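Local coordinates for iron Super-Oxide Dismutase (PDB 2AWP), which probably uses an iron cofactor to convert superoxide radicals into hydrogen peroxide and oxygen, removing a toxic by-product of the cell's own metabolism, at residues I3-L8 and G34-L39; Y10-L15 and T23-Y28; E55-S60 and A142-K147; E88-I93 and V183-A188. All coordinates share one frame; numbering follows the deposited sequence.

Contact 1 (I3-L8 and G34-L39); sequences IILPKL and GYVNKL
This is apolar packing of the extended N-terminal segment I3-L8 against one turn of helix 21-43, in the alpha-hairpin domain of an iron/manganese superoxide dismutase. No hydrogen bond joins the two segments. V36 carries the contact, and its two methyls divide the work. V36 CG1, anti to the backbone N (chi1 174°), sits 3.3 Å from I3 O. CG2, anti to the carbonyl carbon, meets the side chain of L5, with L5 CD1 3.9 Å from V36 CG2. These two side chains cross at about a right angle, and L5 CB touches the same methyl. One helical turn on, L39 adds its CD2 methyl, 3.9 Å from I3 CG1, and the two side chains cross obliquely. I3 O also accepts a hydrogen bond from N40 ND2, so the carbonyl beside V36 has a polar partner further along the helix. Beyond V36, L5 also rests on Y28, H32 and A33 of helix 21-43. The other arm of the hairpin, helix 62-79, closes in from its side: L39 touches I71, Y35 OH bonds to Q70, and the Y35 ring meets that of H74, a likely iron ligand.

Contact 2 (Y10-L15 and T23-Y28); sequences YALNAL and TLNFHY
Segment T23-Y28 is helical, with a wider pi-type turn at 25-28, while Y10-L15 is a loop that folds into a type I beta turn from A11 to A14. The turn is closed by A14 N to A11 O at 2.9 Å. The backbones come nearest at L12 and L24, whose CA atoms are 5.8 Å apart. L24 points at the loop and is held on several sides. L24 CD2 lies 3.1 Å from L12 O, which is tight for a carbon-oxygen contact. L24 CD2 also packs 3.8 Å from L15 CD1, and sits at the edge of the Y10 ring, near its plane. L15 CD2 lies over one face of that ring, so Y10, L15 and L24 form one apolar cluster. The loop thus packs along the first helix of the alpha-hairpin domain, just before H27, which is a likely iron ligand. L12 runs past L24 in the opposite direction, with L12 CD1 3.9 Å from L24 CB. The other methyl, L12 CD2, lies 4.0 Å from N25 CB. N25 keeps its amide oxygen for N29 ND2, one turn along the helix. At the far end of its ring, Y10 OH bonds to W78 O of helix 62-79, the second arm of the hairpin.

Contact 3 (E55-S60 and A142-K147); sequences EIMKES and AGNPIK
Here the alpha-hairpin domain meets the C-terminal domain of the superoxide dismutase fold: the end of helix 53-59 faces the N-terminal start of the short helix 145-148. N144 is the N-cap of that helix. Its CG takes the crowded position between backbone N and carbonyl carbon (chi1 65°), which turns OD1 back to the helix start. K147 N reaches OD1 in a nearly straight bond, 3.1 Å from N144 OD1 (N-H...O 174°), and I146 N adds a weak one. The amide nitrogen points the other way, tip to tip with M57. It makes a weak hydrogen bond to the sulfur, with N144 ND2 3.3 Å from M57 SD, and also bonds to N73 OD1. P145 packs on W125 and V127 of strand 122-129. I146 CG2 meets two side chains from adjacent directions, 3.9 Å from M57 CE and 3.8 Å from K58 CG, and I146 crosses each at about a right angle. A water links K58 NZ to I146 O. K147, bent at chi2 and chi4, brings its ammonium to the carbonyls at the end of helix 53-59, where the helix dipole would probably favour a positive charge. K147 NZ lies 2.7 Å from S60 O and 3.0 Å from M57 O, in the plane of each carbonyl, with a weak third bond to K58 O.

Contact 4 (E88-I93 and V183-A188); sequences EPHGEI and VNWNFA
E88 brings its carbonyl oxygen beside the indole of W185, with E88 O 3.4 Å from W185 CD1. The indole N-H turns elsewhere, to G87 O. P89 follows and lies flat on the indole. Its CA stands over the five-membered ring, 3.4 Å from the centroid and 3° off the ring normal, a CH-pi contact. The pyrrolidine ring continues over the six-membered part, with P89 CB 3.7 Å from W185 CD2. V183 CG1 covers the opposite face, so the indole is sandwiched between the two. This joins the approach to helix 92-101 with the start of helix 185-196, the last helix of the C-terminal domain, far from the likely iron site. F107 of helix 104-117 and L155 of strand 151-158 also touch W185. H90 has CG in the crowded position between backbone N and carbonyl carbon (chi1 48°). This lays one ring face over W185 CB, 3.6 Å from H90 NE2. The edge faces N186, with H90 CE1 3.0 Å from N186 OD1. A water bridges H90 NE2 and W185 N at the first turn of the helix. N184 caps that turn, its OD1 accepting from F187 N at 3.1 Å. G91, at positive phi, leads into helix 92-101. I93 then points at helix 185-196, its CG2 3.9 Å from W185 CE3 and its CG1 against A188 CB.

All four contacts are partly buried, mixing core side chains with exposed ones. Contacts 1 and 2 share helix 21-43 and lie in the alpha-hairpin domain, with contact 2 nested in the loop closed by contact 1. They meet at Y28, whose OH bonds to P6 O while its ring packs on L5 and L8. Neither has a hydrogen bond across its segments; aliphatic side chains do most of the packing. Contact 3 joins the two domains and is the one with direct hydrogen bonds across its segments, most of them from a lysine. It meets contact 1 where I3 touches I56. Contact 4 lies within the C-terminal domain and relies on aromatic faces. Contacts 3 and 4 interleave along the chain without touching.

Contact 1 (I3-L8 and G34-L39)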
loop_
_atom_site.group_PDB
_atom_site.type_symbol
_atom_site.label_atom_id
_atom_site.label_comp_id
_atom_site.label_asym_id
_atom_site.label_seq_id
_atom_site.Cartn_x
_atom_site.Cartn_y
_atom_site.Cartn_z
ATOM N N ILE A 3 -7.713 -24.404 -2.595
ATOM C CA ILE A 3 -6.430 -23.705 -2.886
ATOM C C ILE A 3 -5.426 -23.940 -1.746
ATOM O O ILE A 3 -5.724 -23.694 -0.577
ATOM C CB ILE A 3 -6.604 -22.168 -3.181
ATOM C CG1 ILE A 3 -7.705 -21.897 -4.224
ATOM C CG2 ILE A 3 -5.260 -21.506 -3.603
ATOM C CD1 ILE A 3 -7.372 -22.323 -5.636
ATOM N N ILE A 4 -4.246 -24.433 -2.104
ATOM C CA ILE A 4 -3.182 -24.695 -1.136
ATOM C C ILE A 4 -2.026 -23.731 -1.314
ATOM O O ILE A 4 -1.568 -23.519 -2.440
ATOM C CB ILE A 4 -2.642 -26.159 -1.248
ATOM C CG1 ILE A 4 -3.777 -27.169 -0.948
ATOM C CG2 ILE A 4 -1.439 -26.382 -0.303
ATOM C CD1 ILE A 4 -3.487 -28.641 -1.387
ATOM N N LEU A 5 -1.543 -23.167 -0.206
ATOM C CA LEU A 5 -0.316 -22.342 -0.187
ATOM C C LEU A 5 0.927 -23.144 -0.647
ATOM O O LEU A 5 1.352 -24.076 0.029
ATOM C CB LEU A 5 -0.078 -21.761 1.222
ATOM C CG LEU A 5 1.128 -20.813 1.371
ATOM C CD1 LEU A 5 0.936 -19.526 0.538
ATOM C CD2 LEU A 5 1.457 -20.473 2.872
ATOM N N PRO A 6 1.515 -22.787 -1.804
ATOM C CA PRO A 6 2.720 -23.503 -2.193
ATOM C C PRO A 6 3.860 -23.219 -1.262
ATOM O O PRO A 6 4.015 -22.091 -0.786
ATOM C CB PRO A 6 3.026 -22.961 -3.596
ATOM C CG PRO A 6 1.723 -22.478 -4.091
ATOM C CD PRO A 6 1.095 -21.842 -2.854
ATOM N N LYS A 7 4.651 -24.250 -0.992
ATOM C CA LYS A 7 5.856 -24.111 -0.174
ATOM C C LYS A 7 6.879 -23.170 -0.802
ATOM O O LYS A 7 7.022 -23.097 -2.033
ATOM C CB LYS A 7 6.504 -25.493 0.052
ATOM C CG LYS A 7 5.710 -26.422 0.965
ATOM C CD LYS A 7 5.759 -25.896 2.392
ATOM C CE LYS A 7 5.197 -26.890 3.394
ATOM N NZ LYS A 7 5.782 -26.673 4.760
ATOM N N LEU A 8 7.590 -22.456 0.065
ATOM C CA LEU A 8 8.871 -21.839 -0.290
ATOM C C LEU A 8 9.880 -22.915 -0.679
ATOM O O LEU A 8 9.907 -23.999 -0.091
ATOM C CB LEU A 8 9.434 -21.040 0.887
ATOM C CG LEU A 8 8.682 -19.839 1.484
ATOM C CD1 LEU A 8 9.465 -19.281 2.630
ATOM C CD2 LEU A 8 8.412 -18.710 0.478
ATOM N N GLY A 34 -2.655 -15.831 4.545
ATOM C CA GLY A 34 -3.889 -15.079 4.692
ATOM C C GLY A 34 -4.706 -14.899 3.425
ATOM O O GLY A 34 -5.949 -14.959 3.477
ATOM N N TYR A 35 -4.032 -14.639 2.290
ATOM C CA TYR A 35 -4.724 -14.527 1.005
ATOM C C TYR A 35 -5.312 -15.878 0.548
ATOM O O TYR A 35 -6.405 -15.907 -0.009
ATOM C CB TYR A 35 -3.792 -14.044 -0.083
ATOM C CG TYR A 35 -3.271 -12.616 0.070
ATOM C CD1 TYR A 35 -4.149 -11.532 0.085
ATOM C CD2 TYR A 35 -1.902 -12.367 0.100
ATOM C CE1 TYR A 35 -3.685 -10.217 0.194
ATOM C CE2 TYR A 35 -1.402 -11.044 0.212
ATOM C CZ TYR A 35 -2.292 -9.982 0.245
ATOM O OH TYR A 35 -1.802 -8.694 0.340
ATOM N N VAL A 36 -4.563 -16.970 0.758
ATOM C CA VAL A 36 -5.074 -18.333 0.535
ATOM C C VAL A 36 -6.319 -18.626 1.401
ATOM O O VAL A 36 -7.348 -19.023 0.861
ATOM C CB VAL A 36 -3.987 -19.413 0.740
ATOM C CG1 VAL A 36 -4.560 -20.830 0.659
ATOM C CG2 VAL A 36 -2.864 -19.271 -0.291
ATOM N N ASN A 37 -6.232 -18.412 2.716
ATOM C CA ASN A 37 -7.344 -18.678 3.618
ATOM C C ASN A 37 -8.532 -17.825 3.228
ATOM O O ASN A 37 -9.670 -18.320 3.170
ATOM C CB ASN A 37 -6.936 -18.473 5.098
ATOM C CG ASN A 37 -5.740 -19.338 5.481
ATOM O OD1 ASN A 37 -5.494 -20.359 4.834
ATOM N ND2 ASN A 37 -4.968 -18.927 6.493
ATOM N N LYS A 38 -8.265 -16.573 2.864
ATOM C CA LYS A 38 -9.348 -15.683 2.513
ATOM C C LYS A 38 -10.025 -16.099 1.210
ATOM O O LYS A 38 -11.253 -16.126 1.131
ATOM C CB LYS A 38 -8.888 -14.221 2.490
ATOM C CG LYS A 38 -9.999 -13.249 2.067
ATOM C CD LYS A 38 -10.427 -12.338 3.199
ATOM C CE LYS A 38 -11.543 -12.950 4.064
ATOM N NZ LYS A 38 -12.923 -12.736 3.489
ATOM N N LEU A 39 -9.236 -16.411 0.184
ATOM C CA LEU A 39 -9.810 -16.845 -1.089
ATOM C C LEU A 39 -10.692 -18.073 -0.948
ATOM O O LEU A 39 -11.792 -18.110 -1.508
ATOM C CB LEU A 39 -8.730 -17.135 -2.134
ATOM C CG LEU A 39 -9.268 -17.466 -3.535
ATOM C CD1 LEU A 39 -9.915 -16.245 -4.198
ATOM C CD2 LEU A 39 -8.145 -18.044 -4.387
#

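Contact 2 (Y10-L15 and T23-Y28)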
loop_
_atom_site.group_PDB
_atom_site.type_symbol
_atom_site.label_atom_id
_atom_site.label_comp_id
_atom_site.label_asym_id
_atom_site.label_seq_id
_atom_site.Cartn_x
_atom_site.Cartn_y
_atom_site.Cartn_z
ATOM N N TYR A 10 12.998 -22.805 -0.174
ATOM C CA TYR A 10 14.145 -22.523 0.665
ATOM C C TYR A 10 13.652 -22.190 2.078
ATOM O O TYR A 10 12.448 -21.948 2.321
ATOM C CB TYR A 10 14.986 -21.338 0.110
ATOM C CG TYR A 10 14.167 -20.166 -0.421
ATOM C CD1 TYR A 10 13.507 -19.278 0.456
ATOM C CD2 TYR A 10 14.025 -19.959 -1.795
ATOM C CE1 TYR A 10 12.734 -18.214 -0.026
ATOM C CE2 TYR A 10 13.256 -18.903 -2.289
ATOM C CZ TYR A 10 12.624 -18.024 -1.394
ATOM O OH TYR A 10 11.877 -16.982 -1.860
ATOM N N ALA A 11 14.601 -22.164 3.002
ATOM C CA ALA A 11 14.326 -21.882 4.400
ATOM C C ALA A 11 13.931 -20.408 4.612
ATOM O O ALA A 11 14.262 -19.517 3.799
ATOM C CB ALA A 11 15.548 -22.251 5.261
ATOM N N LEU A 12 13.228 -20.178 5.715
ATOM C CA LEU A 12 12.686 -18.884 6.076
ATOM C C LEU A 12 13.781 -17.848 6.266
ATOM O O LEU A 12 13.548 -16.669 6.078
ATOM C CB LEU A 12 11.864 -19.040 7.370
ATOM C CG LEU A 12 10.633 -18.191 7.588
ATOM C CD1 LEU A 12 9.568 -18.507 6.549
ATOM C CD2 LEU A 12 10.120 -18.465 8.980
ATOM N N ASN A 13 14.979 -18.300 6.633
ATOM C CA ASN A 13 16.124 -17.414 6.815
ATOM C C ASN A 13 17.052 -17.394 5.580
ATOM O O ASN A 13 18.124 -16.829 5.649
ATOM C CB ASN A 13 16.949 -17.819 8.067
ATOM C CG ASN A 13 17.638 -19.147 7.889
ATOM O OD1 ASN A 13 17.404 -19.831 6.904
ATOM N ND2 ASN A 13 18.446 -19.545 8.859
ATOM N N ALA A 14 16.664 -18.035 4.479
ATOM C CA ALA A 14 17.590 -18.251 3.354
ATOM C C ALA A 14 17.887 -16.975 2.584
ATOM O O ALA A 14 18.874 -16.921 1.830
ATOM C CB ALA A 14 17.055 -19.343 2.389
ATOM N N LEU A 15 17.048 -15.947 2.759
ATOM C CA LEU A 15 17.250 -14.684 2.039
ATOM C C LEU A 15 17.930 -13.631 2.905
ATOM O O LEU A 15 18.120 -12.511 2.489
ATOM C CB LEU A 15 15.947 -14.145 1.418
ATOM C CG LEU A 15 15.087 -15.191 0.694
ATOM C CD1 LEU A 15 13.777 -14.563 0.158
ATOM C CD2 LEU A 15 15.845 -15.870 -0.451
ATOM N N THR A 23 10.860 -10.965 8.328
ATOM C CA THR A 23 10.083 -10.561 7.125
ATOM C C THR A 23 9.449 -11.762 6.429
ATOM O O THR A 23 8.241 -11.774 6.234
ATOM C CB THR A 23 10.884 -9.661 6.141
ATOM O OG1 THR A 23 11.115 -8.383 6.754
ATOM C CG2 THR A 23 10.092 -9.402 4.838
ATOM N N LEU A 24 10.243 -12.785 6.097
ATOM C CA LEU A 24 9.683 -13.998 5.503
ATOM C C LEU A 24 8.602 -14.577 6.393
ATOM O O LEU A 24 7.565 -14.975 5.890
ATOM C CB LEU A 24 10.770 -15.041 5.159
ATOM C CG LEU A 24 11.190 -14.959 3.674
ATOM C CD1 LEU A 24 11.740 -13.558 3.371
ATOM C CD2 LEU A 24 12.200 -16.022 3.318
ATOM N N ASN A 25 8.822 -14.595 7.707
ATOM C CA ASN A 25 7.783 -15.090 8.636
ATOM C C ASN A 25 6.435 -14.354 8.471
ATOM O O ASN A 25 5.409 -14.982 8.190
ATOM C CB ASN A 25 8.261 -15.100 10.109
ATOM C CG ASN A 25 7.407 -16.013 11.001
ATOM O OD1 ASN A 25 6.735 -16.936 10.506
ATOM N ND2 ASN A 25 7.429 -15.764 12.317
ATOM N N PHE A 26 6.436 -13.038 8.593
ATOM C CA PHE A 26 5.188 -12.274 8.401
ATOM C C PHE A 26 4.644 -12.326 6.955
ATOM O O PHE A 26 3.453 -12.563 6.725
ATOM C CB PHE A 26 5.349 -10.815 8.899
ATOM C CG PHE A 26 5.399 -10.680 10.399
ATOM C CD1 PHE A 26 4.233 -10.619 11.141
ATOM C CD2 PHE A 26 6.624 -10.660 11.077
ATOM C CE1 PHE A 26 4.266 -10.526 12.553
ATOM C CE2 PHE A 26 6.683 -10.571 12.498
ATOM C CZ PHE A 26 5.493 -10.495 13.240
ATOM N N HIS A 27 5.537 -12.148 5.991
ATOM C CA HIS A 27 5.160 -11.990 4.603
ATOM C C HIS A 27 4.592 -13.302 4.069
ATOM O O HIS A 27 3.491 -13.312 3.500
ATOM C CB HIS A 27 6.385 -11.546 3.810
ATOM C CG HIS A 27 6.074 -10.843 2.522
ATOM N ND1 HIS A 27 7.050 -10.222 1.777
ATOM C CD2 HIS A 27 4.913 -10.651 1.849
ATOM C CE1 HIS A 27 6.517 -9.705 0.688
ATOM N NE2 HIS A 27 5.232 -9.964 0.704
ATOM N N TYR A 28 5.287 -14.404 4.338
ATOM C CA TYR A 28 4.817 -15.727 3.878
ATOM C C TYR A 28 3.752 -16.367 4.787
ATOM O O TYR A 28 2.684 -16.751 4.319
ATOM C CB TYR A 28 6.000 -16.684 3.669
ATOM C CG TYR A 28 5.591 -18.071 3.216
ATOM C CD1 TYR A 28 5.118 -18.284 1.917
ATOM C CD2 TYR A 28 5.641 -19.164 4.104
ATOM C CE1 TYR A 28 4.736 -19.583 1.469
ATOM C CE2 TYR A 28 5.255 -20.457 3.681
ATOM C CZ TYR A 28 4.816 -20.658 2.365
ATOM O OH TYR A 28 4.430 -21.926 1.938
#

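Contact 3 (E55-S60 and A142-K147)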
loop_
_atom_site.group_PDB
_atom_site.type_symbol
_atom_site.label_atom_id
_atom_site.label_comp_id
_atom_site.label_asym_id
_atom_site.label_seq_id
_atom_site.Cartn_x
_atom_site.Cartn_y
_atom_site.Cartn_z
ATOM N N GLU A 55 -7.053 -19.635 -13.315
ATOM C CA GLU A 55 -8.360 -19.381 -13.898
ATOM C C GLU A 55 -9.160 -18.371 -13.081
ATOM O O GLU A 55 -9.739 -17.443 -13.642
ATOM C CB GLU A 55 -9.132 -20.688 -14.066
ATOM C CG GLU A 55 -8.470 -21.588 -15.071
ATOM C CD GLU A 55 -9.047 -22.988 -15.074
ATOM O OE1 GLU A 55 -9.602 -23.398 -14.041
ATOM O OE2 GLU A 55 -8.927 -23.665 -16.111
ATOM N N ILE A 56 -9.138 -18.512 -11.760
ATOM C CA ILE A 56 -9.826 -17.552 -10.881
ATOM C C ILE A 56 -9.289 -16.140 -11.111
ATOM O O ILE A 56 -10.066 -15.214 -11.361
ATOM C CB ILE A 56 -9.740 -17.946 -9.375
ATOM C CG1 ILE A 56 -10.541 -19.233 -9.123
ATOM C CG2 ILE A 56 -10.370 -16.838 -8.499
ATOM C CD1 ILE A 56 -10.135 -19.978 -7.866
ATOM N N MET A 57 -7.960 -15.998 -11.062
ATOM C CA MET A 57 -7.277 -14.722 -11.296
ATOM C C MET A 57 -7.693 -14.068 -12.634
ATOM O O MET A 57 -8.036 -12.864 -12.693
ATOM C CB MET A 57 -5.775 -14.979 -11.247
ATOM C CG MET A 57 -4.897 -13.800 -11.431
ATOM S SD MET A 57 -3.216 -14.375 -11.202
ATOM C CE MET A 57 -2.725 -14.983 -12.843
ATOM N N LYS A 58 -7.668 -14.868 -13.698
ATOM C CA LYS A 58 -8.052 -14.402 -15.034
ATOM C C LYS A 58 -9.538 -14.084 -15.185
ATOM O O LYS A 58 -9.918 -13.260 -16.024
ATOM C CB LYS A 58 -7.622 -15.415 -16.102
ATOM C CG LYS A 58 -6.119 -15.384 -16.393
ATOM C CD LYS A 58 -5.596 -16.593 -17.180
ATOM C CE LYS A 58 -5.954 -16.531 -18.681
ATOM N NZ LYS A 58 -5.613 -15.218 -19.388
ATOM N N GLU A 59 -10.390 -14.704 -14.380
ATOM C CA GLU A 59 -11.833 -14.550 -14.586
ATOM C C GLU A 59 -12.645 -13.805 -13.523
ATOM O O GLU A 59 -13.850 -13.659 -13.687
ATOM C CB GLU A 59 -12.475 -15.916 -14.797
ATOM C CG GLU A 59 -11.905 -16.701 -15.949
ATOM C CD GLU A 59 -12.356 -18.164 -15.936
ATOM O OE1 GLU A 59 -13.492 -18.444 -15.522
ATOM O OE2 GLU A 59 -11.554 -19.033 -16.327
ATOM N N SER A 60 -12.026 -13.390 -12.424
ATOM C CA SER A 60 -12.764 -12.737 -11.327
ATOM C C SER A 60 -12.499 -11.228 -11.236
ATOM O O SER A 60 -11.682 -10.690 -11.970
ATOM C CB SER A 60 -12.372 -13.367 -10.007
ATOM O OG SER A 60 -10.973 -13.241 -9.822
ATOM N N ALA A 142 -2.995 -5.687 -6.438
ATOM C CA ALA A 142 -2.920 -7.127 -6.790
ATOM C C ALA A 142 -2.769 -7.372 -8.300
ATOM O O ALA A 142 -2.746 -8.530 -8.768
ATOM C CB ALA A 142 -4.138 -7.860 -6.280
ATOM N N GLY A 143 -2.674 -6.292 -9.058
ATOM C CA GLY A 143 -2.642 -6.400 -10.514
ATOM C C GLY A 143 -1.444 -7.168 -11.028
ATOM O O GLY A 143 -0.377 -7.147 -10.423
ATOM N N ASN A 144 -1.619 -7.860 -12.150
ATOM C CA ASN A 144 -0.449 -8.447 -12.808
ATOM C C ASN A 144 -0.589 -8.503 -14.331
ATOM O O ASN A 144 -1.697 -8.321 -14.871
ATOM C CB ASN A 144 -0.060 -9.795 -12.183
ATOM C CG ASN A 144 -1.122 -10.875 -12.380
ATOM O OD1 ASN A 144 -1.622 -11.092 -13.495
ATOM N ND2 ASN A 144 -1.440 -11.576 -11.305
ATOM N N PRO A 145 0.529 -8.693 -15.027
ATOM C CA PRO A 145 0.496 -8.726 -16.502
ATOM C C PRO A 145 -0.371 -9.839 -17.163
ATOM O O PRO A 145 -0.761 -9.687 -18.305
ATOM C CB PRO A 145 1.988 -8.866 -16.888
ATOM C CG PRO A 145 2.741 -8.292 -15.664
ATOM C CD PRO A 145 1.905 -8.811 -14.507
ATOM N N ILE A 146 -0.620 -10.957 -16.477
ATOM C CA ILE A 146 -1.492 -12.011 -17.014
ATOM C C ILE A 146 -2.927 -11.499 -17.102
ATOM O O ILE A 146 -3.574 -11.604 -18.160
ATOM C CB ILE A 146 -1.402 -13.315 -16.195
ATOM C CG1 ILE A 146 0.017 -13.896 -16.299
ATOM C CG2 ILE A 146 -2.461 -14.358 -16.658
ATOM C CD1 ILE A 146 0.274 -15.068 -15.378
ATOM N N LYS A 147 -3.415 -10.924 -15.999
ATOM C CA LYS A 147 -4.723 -10.290 -15.987
ATOM C C LYS A 147 -4.777 -9.181 -17.011
ATOM O O LYS A 147 -5.710 -9.133 -17.802
ATOM C CB LYS A 147 -5.095 -9.763 -14.594
ATOM C CG LYS A 147 -6.491 -9.197 -14.507
ATOM C CD LYS A 147 -7.523 -10.249 -14.871
ATOM C CE LYS A 147 -8.936 -9.749 -14.766
ATOM N NZ LYS A 147 -9.734 -10.682 -13.901
HETATM O O HOH W 1 -6.358 -12.561 -18.686
#

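Contact 4 (E88-I93 and V183-A188)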
loop_
_atom_site.group_PDB
_atom_site.type_symbol
_atom_site.label_atom_id
_atom_site.label_comp_id
_atom_site.label_asym_id
_atom_site.label_seq_id
_atom_site.Cartn_x
_atom_site.Cartn_y
_atom_site.Cartn_z
ATOM N N GLU A 88 25.043 -11.688 -11.763
ATOM C CA GLU A 88 24.791 -11.450 -13.178
ATOM C C GLU A 88 23.837 -12.505 -13.677
ATOM O O GLU A 88 23.924 -13.671 -13.237
ATOM C CB GLU A 88 26.087 -11.619 -13.993
ATOM C CG GLU A 88 27.092 -10.519 -13.819
ATOM C CD GLU A 88 26.638 -9.202 -14.397
ATOM O OE1 GLU A 88 26.137 -9.155 -15.554
ATOM O OE2 GLU A 88 26.796 -8.205 -13.684
ATOM N N PRO A 89 22.964 -12.148 -14.635
ATOM C CA PRO A 89 22.159 -13.229 -15.222
ATOM C C PRO A 89 23.042 -14.256 -15.933
ATOM O O PRO A 89 24.187 -13.963 -16.255
ATOM C CB PRO A 89 21.244 -12.501 -16.233
ATOM C CG PRO A 89 21.791 -11.189 -16.414
ATOM C CD PRO A 89 22.647 -10.836 -15.221
ATOM N N HIS A 90 22.506 -15.450 -16.180
ATOM C CA HIS A 90 23.253 -16.480 -16.880
ATOM C C HIS A 90 22.244 -17.312 -17.659
ATOM O O HIS A 90 21.044 -17.270 -17.357
ATOM C CB HIS A 90 24.039 -17.344 -15.884
ATOM C CG HIS A 90 23.229 -17.817 -14.721
ATOM N ND1 HIS A 90 22.477 -18.971 -14.757
ATOM C CD2 HIS A 90 23.054 -17.293 -13.483
ATOM C CE1 HIS A 90 21.859 -19.130 -13.599
ATOM N NE2 HIS A 90 22.193 -18.126 -12.806
ATOM N N GLY A 91 22.711 -18.053 -18.665
ATOM C CA GLY A 91 21.785 -18.818 -19.489
ATOM C C GLY A 91 21.017 -17.893 -20.422
ATOM O O GLY A 91 21.437 -16.785 -20.693
ATOM N N GLU A 92 19.876 -18.352 -20.887
ATOM C CA GLU A 92 19.120 -17.669 -21.944
ATOM C C GLU A 92 18.752 -16.209 -21.637
ATOM O O GLU A 92 18.854 -15.341 -22.505
ATOM C CB GLU A 92 17.880 -18.493 -22.291
ATOM C CG GLU A 92 17.896 -18.993 -23.734
ATOM C CD GLU A 92 18.899 -20.118 -23.993
ATOM O OE1 GLU A 92 18.744 -21.210 -23.401
ATOM O OE2 GLU A 92 19.834 -19.920 -24.809
ATOM N N ILE A 93 18.362 -15.954 -20.385
ATOM C CA ILE A 93 17.988 -14.622 -19.922
ATOM C C ILE A 93 19.112 -13.563 -20.001
ATOM O O ILE A 93 18.860 -12.389 -20.235
ATOM C CB ILE A 93 17.355 -14.676 -18.478
ATOM C CG1 ILE A 93 16.744 -13.320 -18.095
ATOM C CG2 ILE A 93 18.402 -15.082 -17.418
ATOM C CD1 ILE A 93 15.505 -12.979 -18.905
ATOM N N VAL A 183 17.847 -12.278 -6.646
ATOM C CA VAL A 183 17.246 -12.559 -7.966
ATOM C C VAL A 183 17.619 -13.929 -8.504
ATOM O O VAL A 183 18.797 -14.243 -8.663
ATOM C CB VAL A 183 17.669 -11.525 -9.065
ATOM C CG1 VAL A 183 16.926 -11.831 -10.386
ATOM C CG2 VAL A 183 17.378 -10.153 -8.641
ATOM N N ASN A 184 16.601 -14.721 -8.821
ATOM C CA ASN A 184 16.793 -16.090 -9.239
ATOM C C ASN A 184 16.705 -16.194 -10.753
ATOM O O ASN A 184 15.604 -16.294 -11.293
ATOM C CB ASN A 184 15.687 -16.943 -8.623
ATOM C CG ASN A 184 15.932 -18.409 -8.770
ATOM O OD1 ASN A 184 16.623 -18.855 -9.688
ATOM N ND2 ASN A 184 15.337 -19.187 -7.871
ATOM N N TRP A 185 17.863 -16.209 -11.412
ATOM C CA TRP A 185 17.939 -16.292 -12.878
ATOM C C TRP A 185 17.522 -17.655 -13.401
ATOM O O TRP A 185 17.042 -17.757 -14.525
ATOM C CB TRP A 185 19.347 -15.946 -13.350
ATOM C CG TRP A 185 19.775 -14.574 -12.902
ATOM C CD1 TRP A 185 20.796 -14.261 -12.015
ATOM C CD2 TRP A 185 19.188 -13.335 -13.287
ATOM N NE1 TRP A 185 20.888 -12.895 -11.860
ATOM C CE2 TRP A 185 19.918 -12.302 -12.630
ATOM C CE3 TRP A 185 18.122 -12.983 -14.143
ATOM C CZ2 TRP A 185 19.602 -10.941 -12.794
ATOM C CZ3 TRP A 185 17.815 -11.631 -14.311
ATOM C CH2 TRP A 185 18.564 -10.627 -13.647
ATOM N N ASN A 186 17.673 -18.700 -12.584
ATOM C CA ASN A 186 17.171 -20.007 -12.989
ATOM C C ASN A 186 15.657 -19.956 -13.188
ATOM O O ASN A 186 15.139 -20.497 -14.171
ATOM C CB ASN A 186 17.573 -21.125 -12.004
ATOM C CG ASN A 186 19.061 -21.187 -11.785
ATOM O OD1 ASN A 186 19.832 -21.156 -12.738
ATOM N ND2 ASN A 186 19.484 -21.226 -10.520
ATOM N N PHE A 187 14.947 -19.319 -12.255
ATOM C CA PHE A 187 13.499 -19.101 -12.430
ATOM C C PHE A 187 13.183 -18.288 -13.686
ATOM O O PHE A 187 12.282 -18.658 -14.454
ATOM C CB PHE A 187 12.855 -18.425 -11.196
ATOM C CG PHE A 187 11.331 -18.472 -11.195
ATOM C CD1 PHE A 187 10.652 -19.697 -11.299
ATOM C CD2 PHE A 187 10.578 -17.285 -11.050
ATOM C CE1 PHE A 187 9.239 -19.760 -11.264
ATOM C CE2 PHE A 187 9.171 -17.317 -11.047
ATOM C CZ PHE A 187 8.494 -18.568 -11.158
ATOM N N ALA A 188 13.901 -17.178 -13.890
ATOM C CA ALA A 188 13.688 -16.337 -15.079
ATOM C C ALA A 188 13.824 -17.175 -16.378
ATOM O O ALA A 188 13.053 -17.002 -17.328
ATOM C CB ALA A 188 14.701 -15.212 -15.105
HETATM O O HOH W 2 20.498 -17.590 -10.201
#